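Local coordinates for conserved hypothetical protein NMB0706 (Neisseria meningitidis, PDB 1RV9) that is of unknown function but belongs to the multi-copper polyphenol oxidoreductase laccase (DUF152, YfiH-like) family and probably acts as an enzyme, at residues 54-57 with 58-61; 86-89 with 90-93; 175-178 with 179-183. All blocks are in the same frame, centred on the assembly; numbering follows the deposited sequence.

Contact 1: 54-57 with 58-61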
ATOM      1  N   GLY A  54      10.240 -15.116  -6.046  1.00 11.51           N
ATOM      2  CA  GLY A  54      10.975 -15.975  -6.964  1.00 13.06           C
ATOM      3  C   GLY A  54      11.946 -15.328  -7.937  1.00 14.79           C
ATOM      4  O   GLY A  54      12.458 -15.997  -8.840  1.00 14.25           O
ATOM      5  N   ASP A  55      12.208 -14.037  -7.759  1.00 14.43           N
ATOM      6  CA  ASP A  55      13.123 -13.307  -8.635  1.00 15.99           C
ATOM      7  C   ASP A  55      14.564 -13.546  -8.178  1.00 16.57           C
ATOM      8  O   ASP A  55      14.795 -14.112  -7.110  1.00 16.97           O
ATOM      9  CB  ASP A  55      12.784 -11.809  -8.583  1.00 15.46           C
ATOM     10  CG  ASP A  55      13.456 -11.003  -9.687  1.00 16.71           C
ATOM     11  OD1 ASP A  55      14.116 -11.598 -10.564  1.00 15.71           O
ATOM     12  OD2 ASP A  55      13.313  -9.760  -9.681  1.00 14.12           O
ATOM     13  N   ASN A  56      15.529 -13.133  -8.995  1.00 18.40           N
ATOM     14  CA  ASN A  56      16.937 -13.292  -8.645  1.00 18.94           C
ATOM     15  C   ASN A  56      17.241 -12.358  -7.476  1.00 18.45           C
ATOM     16  O   ASN A  56      17.006 -11.155  -7.560  1.00 16.91           O
ATOM     17  CB  ASN A  56      17.823 -12.944  -9.847  1.00 22.57           C
ATOM     18  CG  ASN A  56      19.305 -13.010  -9.522  1.00 23.98           C
ATOM     19  OD1 ASN A  56      19.854 -12.118  -8.875  1.00 26.85           O
ATOM     20  ND2 ASN A  56      19.961 -14.078  -9.963  1.00 28.49           N
ATOM     21  N   PRO A  57      17.752 -12.905  -6.361  1.00 19.03           N
ATOM     22  CA  PRO A  57      18.078 -12.108  -5.175  1.00 19.41           C
ATOM     23  C   PRO A  57      18.983 -10.906  -5.451  1.00 19.76           C
ATOM     24  O   PRO A  57      18.759  -9.818  -4.917  1.00 17.30           O
ATOM     25  CB  PRO A  57      18.728 -13.130  -4.247  1.00 20.18           C
ATOM     26  CG  PRO A  57      17.992 -14.388  -4.592  1.00 20.31           C
ATOM     27  CD  PRO A  57      17.975 -14.339  -6.101  1.00 19.01           C
ATOM     28  N   GLU A  58      20.004 -11.101  -6.280  1.00 19.44           N
ATOM     29  CA  GLU A  58      20.919 -10.010  -6.599  1.00 19.64           C
ATOM     30  C   GLU A  58      20.199  -8.892  -7.348  1.00 18.38           C
ATOM     31  O   GLU A  58      20.476  -7.713  -7.133  1.00 17.95           O
ATOM     32  CB  GLU A  58      22.091 -10.516  -7.442  1.00 22.37           C
ATOM     33  CG  GLU A  58      23.021  -9.405  -7.902  1.00 26.31           C
ATOM     34  CD  GLU A  58      24.059  -9.883  -8.895  1.00 30.33           C
ATOM     35  OE1 GLU A  58      24.972 -10.636  -8.494  1.00 30.97           O
ATOM     36  OE2 GLU A  58      23.956  -9.507 -10.083  1.00 31.90           O
ATOM     37  N   ALA A  59      19.278  -9.270  -8.230  1.00 16.63           N
ATOM     38  CA  ALA A  59      18.519  -8.292  -9.003  1.00 15.96           C
ATOM     39  C   ALA A  59      17.660  -7.441  -8.075  1.00 15.15           C
ATOM     40  O   ALA A  59      17.617  -6.218  -8.204  1.00 15.99           O
ATOM     41  CB  ALA A  59      17.639  -8.999 -10.028  1.00 15.70           C
ATOM     42  N   VAL A  60      16.975  -8.092  -7.140  1.00 15.33           N
ATOM     43  CA  VAL A  60      16.125  -7.374  -6.193  1.00 14.14           C
ATOM     44  C   VAL A  60      16.956  -6.405  -5.360  1.00 14.52           C
ATOM     45  O   VAL A  60      16.529  -5.282  -5.090  1.00 13.81           O
ATOM     46  CB  VAL A  60      15.392  -8.342  -5.244  1.00 13.32           C
ATOM     47  CG1 VAL A  60      14.577  -7.551  -4.219  1.00 13.16           C
ATOM     48  CG2 VAL A  60      14.481  -9.257  -6.045  1.00 13.76           C
ATOM     49  N   ARG A  61      18.141  -6.843  -4.948  1.00 15.10           N
ATOM     50  CA  ARG A  61      19.025  -6.000  -4.154  1.00 15.38           C
ATOM     51  C   ARG A  61      19.361  -4.736  -4.939  1.00 14.88           C
ATOM     52  O   ARG A  61      19.376  -3.634  -4.389  1.00 15.09           O
ATOM     53  CB  ARG A  61      20.315  -6.756  -3.821  1.00 17.70           C
ATOM     54  CG  ARG A  61      21.322  -5.962  -3.008  1.00 21.33           C
ATOM     55  CD  ARG A  61      22.725  -6.179  -3.558  1.00 26.18           C
ATOM     56  NE  ARG A  61      23.172  -5.034  -4.347  1.00 29.67           N
ATOM     57  CZ  ARG A  61      23.809  -5.119  -5.512  1.00 30.56           C
ATOM     58  NH1 ARG A  61      24.078  -6.303  -6.046  1.00 31.52           N
ATOM     59  NH2 ARG A  61      24.189  -4.012  -6.142  1.00 31.13           N
TER
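The side-chain amide of Asn-56 turns its oxygen, OD1, to the backbone N-H groups of Glu-58 and Ala-59, and the carboxylate of Asp-55 has Val-60 CG2 beside it. This is the N-cap of helix 57-71, with Asn-56 at the capping position just before the first turn. The amide oxygen meets two backbone N-H groups of that turn. The bond from Ala-59 N to Asn-56 OD1 is the sound one, at 3.0 Å. The donor lies in the carbonyl plane, on a lone pair of OD1. Glu-58 N is closer to Asn-56 OD1, at 2.8 Å, but its N-H points badly (115°) and that bond is weak. The first torsion of Asn-56 explains the grip. CG is set opposite the backbone N (chi1 177°), beside the carbonyl carbon, and this folds OD1 back over the start of the helix. The partial charge on OD1 probably suits the positive end of the helix dipole.

Asn-56 also gives its backbone oxygen to the helix. Val-60 N donates to Asn-56 O at 3.1 Å. One residue on, Arg-61 N donates to Pro-57 O at 3.0 Å. Pro-57, the first helical residue, has no backbone N-H to satisfy.

Asp-55 steadies the cap from the loop side. Asp-55 OD1 accepts from Asn-56 N at 2.6 Å, and the donor comes from above the carboxylate plane. Its OD2 is bonded to Ser-40 OG and Asn-48 ND2, which ties the cap to earlier parts of the same loop. Arg-61 leads away from the cap, and its NE makes a salt bridge with Glu-65 OE2. The side chains of Asp-55 and Val-60 cross at a slant, with Asp-55 OD2 lying 3.9 Å from Val-60 CG2.

Contact 2: 86-89 with 90-93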
ATOM      1  N   VAL A  86       1.290  -3.354  13.141  1.00  8.04           N
ATOM      2  CA  VAL A  86       1.967  -2.100  12.830  1.00  9.01           C
ATOM      3  C   VAL A  86       3.235  -2.000  13.671  1.00 10.17           C
ATOM      4  O   VAL A  86       3.220  -2.304  14.864  1.00 11.64           O
ATOM      5  CB  VAL A  86       1.073  -0.888  13.180  1.00 10.58           C
ATOM      6  CG1 VAL A  86       1.746   0.404  12.739  1.00 10.77           C
ATOM      7  CG2 VAL A  86      -0.297  -1.043  12.541  1.00 11.07           C
ATOM      8  N   VAL A  87       4.332  -1.581  13.048  1.00  9.45           N
ATOM      9  CA  VAL A  87       5.597  -1.422  13.755  1.00 10.78           C
ATOM     10  C   VAL A  87       6.152  -0.022  13.536  1.00 10.20           C
ATOM     11  O   VAL A  87       5.679   0.712  12.669  1.00 10.14           O
ATOM     12  CB  VAL A  87       6.661  -2.425  13.260  1.00 10.65           C
ATOM     13  CG1 VAL A  87       6.190  -3.846  13.504  1.00 10.66           C
ATOM     14  CG2 VAL A  87       6.949  -2.199  11.777  1.00  9.66           C
ATOM     15  N   ASN A  88       7.143   0.356  14.339  1.00 10.38           N
ATOM     16  CA  ASN A  88       7.787   1.652  14.163  1.00 11.68           C
ATOM     17  C   ASN A  88       8.831   1.409  13.083  1.00 10.70           C
ATOM     18  O   ASN A  88       9.699   0.548  13.236  1.00 11.26           O
ATOM     19  CB  ASN A  88       8.467   2.115  15.455  1.00 13.96           C
ATOM     20  CG  ASN A  88       7.477   2.603  16.490  1.00 18.22           C
ATOM     21  OD1 ASN A  88       6.460   3.211  16.154  1.00 19.97           O
ATOM     22  ND2 ASN A  88       7.776   2.357  17.761  1.00 19.99           N
ATOM     23  N   ALA A  89       8.742   2.152  11.984  1.00 10.58           N
ATOM     24  CA  ALA A  89       9.673   1.966  10.879  1.00 10.19           C
ATOM     25  C   ALA A  89      11.130   2.082  11.298  1.00 11.36           C
ATOM     26  O   ALA A  89      11.980   1.339  10.802  1.00 11.39           O
ATOM     27  CB  ALA A  89       9.369   2.963   9.763  1.00 10.22           C
ATOM     28  N   ALA A  90      11.415   3.000  12.217  1.00 12.33           N
ATOM     29  CA  ALA A  90      12.779   3.214  12.690  1.00 13.19           C
ATOM     30  C   ALA A  90      13.346   1.988  13.402  1.00 15.36           C
ATOM     31  O   ALA A  90      14.564   1.829  13.497  1.00 15.78           O
ATOM     32  CB  ALA A  90      12.826   4.430  13.617  1.00 13.19           C
ATOM     33  N   GLU A  91      12.467   1.119  13.894  1.00 17.15           N
ATOM     34  CA  GLU A  91      12.894  -0.089  14.599  1.00 18.52           C
ATOM     35  C   GLU A  91      12.850  -1.323  13.701  1.00 19.84           C
ATOM     36  O   GLU A  91      13.319  -2.397  14.088  1.00 20.47           O
ATOM     37  CB  GLU A  91      11.997  -0.344  15.813  1.00 20.69           C
ATOM     38  CG  GLU A  91      11.931   0.785  16.823  1.00 21.80           C
ATOM     39  CD  GLU A  91      11.041   0.442  18.004  1.00 23.35           C
ATOM     40  OE1 GLU A  91       9.849   0.135  17.789  1.00 24.73           O
ATOM     41  OE2 GLU A  91      11.532   0.477  19.152  1.00 26.74           O
ATOM     42  N   ALA A  92      12.289  -1.175  12.507  1.00 19.55           N
ATOM     43  CA  ALA A  92      12.171  -2.288  11.573  1.00 21.10           C
ATOM     44  C   ALA A  92      13.389  -2.520  10.685  1.00 21.63           C
ATOM     45  O   ALA A  92      13.384  -3.420   9.846  1.00 23.08           O
ATOM     46  CB  ALA A  92      10.923  -2.083  10.707  1.00 20.44           C
ATOM     47  N   LEU A  93      14.431  -1.715  10.877  1.00 22.11           N
ATOM     48  CA  LEU A  93      15.638  -1.821  10.062  1.00 23.08           C
ATOM     49  C   LEU A  93      16.701  -2.832  10.495  1.00 25.58           C
ATOM     50  O   LEU A  93      17.440  -3.341   9.667  1.00 27.52           O
ATOM     51  CB  LEU A  93      16.291  -0.445   9.927  1.00 21.37           C
ATOM     52  CG  LEU A  93      15.376   0.672   9.426  1.00 19.11           C
ATOM     53  CD1 LEU A  93      16.167   1.971   9.374  1.00 18.40           C
ATOM     54  CD2 LEU A  93      14.815   0.338   8.047  1.00 19.08           C
TER
HETATM   55  O   HOH W   1       8.328  -1.563  16.133  1.00 16.94           O
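Asn-88 and Glu-91 run alongside each other in the same direction, with their amide and carboxylate planes turned 45° against each other. Their ends are joined by a hydrogen bond. Asn-88 ND2 donates to Glu-91 OE1 at 3.0 Å. The N-H reaches OE1 from above the carboxylate plane, and OE1 sits slightly off the plane of the amide. The stems touch too, as Glu-91 CG packs against Asn-88 CB at 4.0 Å. Both first torsions set CG opposite the carbonyl carbon (chi1 -75° in Asn-88 and -57° in Glu-91), which helps to hold the two chains alongside one another.

A water tightens the pair. It accepts from Asn-88 N and donates to Glu-91 OE1, the latter at 2.8 Å. Glu-91 OE1 is therefore gripped twice, by the amide and by the water. The negative charge probably strengthens both bonds.

Beneath the side chains the backbone turns. Glu-91 N donates to Asn-88 O at 2.9 Å, and Ala-92 N donates to Ala-89 O at 3.1 Å. On the apolar side Val-87 CG2 lies 4.1 Å from Ala-92 CB.

The neighbours place the bend in the fold. Val-87 and Ala-89 make backbone hydrogen bonds to strand 101-104. Ala-89 and Leu-93 also touch Ala-76 of strand 75-76, which belongs to the other large sheet.

The two successive i to i+3 bonds make two overlapping beta turns, close to type I, at the end of edge strand 86-88. That strand of the six-stranded mixed sheet ends at Asn-88, and the turns carry the chain away into the loop that leads to strand 101-104.

Contact 3: 175-178 with 179-183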
ATOM      1  N   VAL A 175     -14.310 -11.579  -6.378  1.00 14.24           N
ATOM      2  CA  VAL A 175     -14.206 -12.359  -5.149  1.00 13.19           C
ATOM      3  C   VAL A 175     -15.466 -13.159  -4.831  1.00 12.80           C
ATOM      4  O   VAL A 175     -16.493 -13.022  -5.502  1.00 12.75           O
ATOM      5  CB  VAL A 175     -13.905 -11.455  -3.937  1.00 13.95           C
ATOM      6  CG1 VAL A 175     -12.610 -10.687  -4.166  1.00 13.14           C
ATOM      7  CG2 VAL A 175     -15.058 -10.496  -3.710  1.00 13.17           C
ATOM      8  N   GLY A 176     -15.373 -13.979  -3.788  1.00 13.60           N
ATOM      9  CA  GLY A 176     -16.492 -14.804  -3.371  1.00 12.84           C
ATOM     10  C   GLY A 176     -17.212 -14.305  -2.130  1.00 13.29           C
ATOM     11  O   GLY A 176     -16.936 -13.219  -1.624  1.00 12.94           O
ATOM     12  N   GLN A 177     -18.133 -15.124  -1.633  1.00 13.17           N
ATOM     13  CA  GLN A 177     -18.935 -14.798  -0.461  1.00 14.34           C
ATOM     14  C   GLN A 177     -18.117 -14.643   0.821  1.00 13.77           C
ATOM     15  O   GLN A 177     -18.505 -13.905   1.728  1.00 13.81           O
ATOM     16  CB  GLN A 177     -19.998 -15.881  -0.257  1.00 16.20           C
ATOM     17  CG  GLN A 177     -21.112 -15.502   0.700  1.00 18.51           C
ATOM     18  CD  GLN A 177     -21.965 -14.366   0.169  1.00 20.86           C
ATOM     19  OE1 GLN A 177     -22.487 -14.434  -0.946  1.00 20.20           O
ATOM     20  NE2 GLN A 177     -22.113 -13.315   0.965  1.00 21.72           N
ATOM     21  N   ASP A 178     -16.988 -15.338   0.898  1.00 15.21           N
ATOM     22  CA  ASP A 178     -16.148 -15.258   2.087  1.00 16.82           C
ATOM     23  C   ASP A 178     -15.576 -13.850   2.246  1.00 14.76           C
ATOM     24  O   ASP A 178     -15.598 -13.287   3.341  1.00 14.73           O
ATOM     25  CB  ASP A 178     -15.027 -16.303   2.017  1.00 19.38           C
ATOM     26  CG  ASP A 178     -14.062 -16.061   0.871  1.00 23.97           C
ATOM     27  OD1 ASP A 178     -14.520 -15.740  -0.248  1.00 24.02           O
ATOM     28  OD2 ASP A 178     -12.839 -16.209   1.087  1.00 27.44           O
ATOM     29  N   VAL A 179     -15.078 -13.282   1.153  1.00 14.99           N
ATOM     30  CA  VAL A 179     -14.525 -11.933   1.185  1.00 14.52           C
ATOM     31  C   VAL A 179     -15.657 -10.959   1.489  1.00 13.71           C
ATOM     32  O   VAL A 179     -15.512 -10.038   2.292  1.00 14.07           O
ATOM     33  CB  VAL A 179     -13.891 -11.549  -0.167  1.00 14.71           C
ATOM     34  CG1 VAL A 179     -13.351 -10.130  -0.103  1.00 14.90           C
ATOM     35  CG2 VAL A 179     -12.782 -12.527  -0.515  1.00 15.62           C
ATOM     36  N   PHE A 180     -16.795 -11.180   0.840  1.00 12.72           N
ATOM     37  CA  PHE A 180     -17.964 -10.335   1.035  1.00 13.29           C
ATOM     38  C   PHE A 180     -18.361 -10.296   2.510  1.00 13.31           C
ATOM     39  O   PHE A 180     -18.541  -9.223   3.087  1.00 14.01           O
ATOM     40  CB  PHE A 180     -19.124 -10.860   0.180  1.00 13.42           C
ATOM     41  CG  PHE A 180     -20.378 -10.043   0.288  1.00 13.76           C
ATOM     42  CD1 PHE A 180     -21.269 -10.248   1.334  1.00 12.80           C
ATOM     43  CD2 PHE A 180     -20.658  -9.054  -0.648  1.00 13.40           C
ATOM     44  CE1 PHE A 180     -22.428  -9.479   1.447  1.00 14.86           C
ATOM     45  CE2 PHE A 180     -21.812  -8.280  -0.545  1.00 12.95           C
ATOM     46  CZ  PHE A 180     -22.698  -8.494   0.505  1.00 13.45           C
ATOM     47  N   ASP A 181     -18.489 -11.470   3.124  1.00 13.79           N
ATOM     48  CA  ASP A 181     -18.875 -11.551   4.529  1.00 14.00           C
ATOM     49  C   ASP A 181     -17.835 -10.951   5.474  1.00 13.94           C
ATOM     50  O   ASP A 181     -18.189 -10.339   6.479  1.00 14.51           O
ATOM     51  CB  ASP A 181     -19.143 -13.005   4.935  1.00 15.08           C
ATOM     52  CG  ASP A 181     -20.350 -13.600   4.233  1.00 16.53           C
ATOM     53  OD1 ASP A 181     -21.209 -12.828   3.756  1.00 17.04           O
ATOM     54  OD2 ASP A 181     -20.443 -14.845   4.169  1.00 17.39           O
ATOM     55  N   ALA A 182     -16.556 -11.121   5.151  1.00 14.46           N
ATOM     56  CA  ALA A 182     -15.486 -10.595   5.995  1.00 13.31           C
ATOM     57  C   ALA A 182     -15.643  -9.097   6.213  1.00 12.42           C
ATOM     58  O   ALA A 182     -15.222  -8.559   7.235  1.00 13.79           O
ATOM     59  CB  ALA A 182     -14.128 -10.893   5.370  1.00 14.49           C
ATOM     60  N   PHE A 183     -16.250  -8.425   5.243  1.00 12.07           N
ATOM     61  CA  PHE A 183     -16.469  -6.987   5.319  1.00 13.09           C
ATOM     62  C   PHE A 183     -17.892  -6.609   5.716  1.00 13.87           C
ATOM     63  O   PHE A 183     -18.107  -5.872   6.677  1.00 14.65           O
ATOM     64  CB  PHE A 183     -16.175  -6.337   3.964  1.00 12.54           C
ATOM     65  CG  PHE A 183     -14.715  -6.232   3.632  1.00 11.11           C
ATOM     66  CD1 PHE A 183     -13.946  -5.196   4.148  1.00 12.53           C
ATOM     67  CD2 PHE A 183     -14.116  -7.153   2.780  1.00 11.45           C
ATOM     68  CE1 PHE A 183     -12.600  -5.072   3.814  1.00 11.86           C
ATOM     69  CE2 PHE A 183     -12.770  -7.040   2.440  1.00 10.68           C
ATOM     70  CZ  PHE A 183     -12.012  -5.996   2.958  1.00 12.69           C
TER
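Gln-177 O accepts the shortest sound polar bond here, from Asp-181 N at 2.8 Å. The same two residues meet again through their side chains. Gln-177 NE2 donates to Asp-181 OD1 at 3.0 Å, and the bond is nearly straight (162°). OD1 lies in the amide plane of Gln-177, while NE2 comes to OD1 from above the carboxylate plane. The Gln-177 chain bends at chi2 (66°), which brings its amide forward along the helix, to Asp-181.

That amide also runs beside the Phe-180 ring, with Gln-177 NE2 3.2 Å from Phe-180 CD1 and the two planes 63° apart. Asp-181 OD1 lies at the ring edge, in its plane. The ring itself stacks on Phe-202 and meets Phe-194 edge-to-face.

The buried side is apolar. Val-175 and Val-179 cross at about a right angle, with Val-175 CB 3.8 Å from Val-179 CG2. Val-179 and Ala-182 also touch Trp-138 of helix 138-143.

The bond from Ala-182 N to Asp-178 O follows as the next i to i+4 helix bond. This is the N-terminal part of helix 177-184, entered from strand 174-175, with Gly-176 at the N-cap position, its backbone O taking the Phe-180 N-H.

Overall arrangement
The three contacts come in series along one chain, in the order 54-61, 86-93 and 175-183, and none touches another. The centres of contacts 1 and 2 lie about 23 Å apart, those of contacts 2 and 3 about 31 Å, and those of contacts 1 and 3 about 34 Å. Contacts 1 and 3 each mark the start of a helix, 57-71 and 177-184. Contact 2 marks the end of edge strand 86-88 in the six-stranded sheet, and contact 3 begins at the end of strand 174-175 of the small antiparallel sheet. All belong to the laccase-like family region. They are separate local junctions where the chain changes secondary structure, spread round the alpha-beta fold.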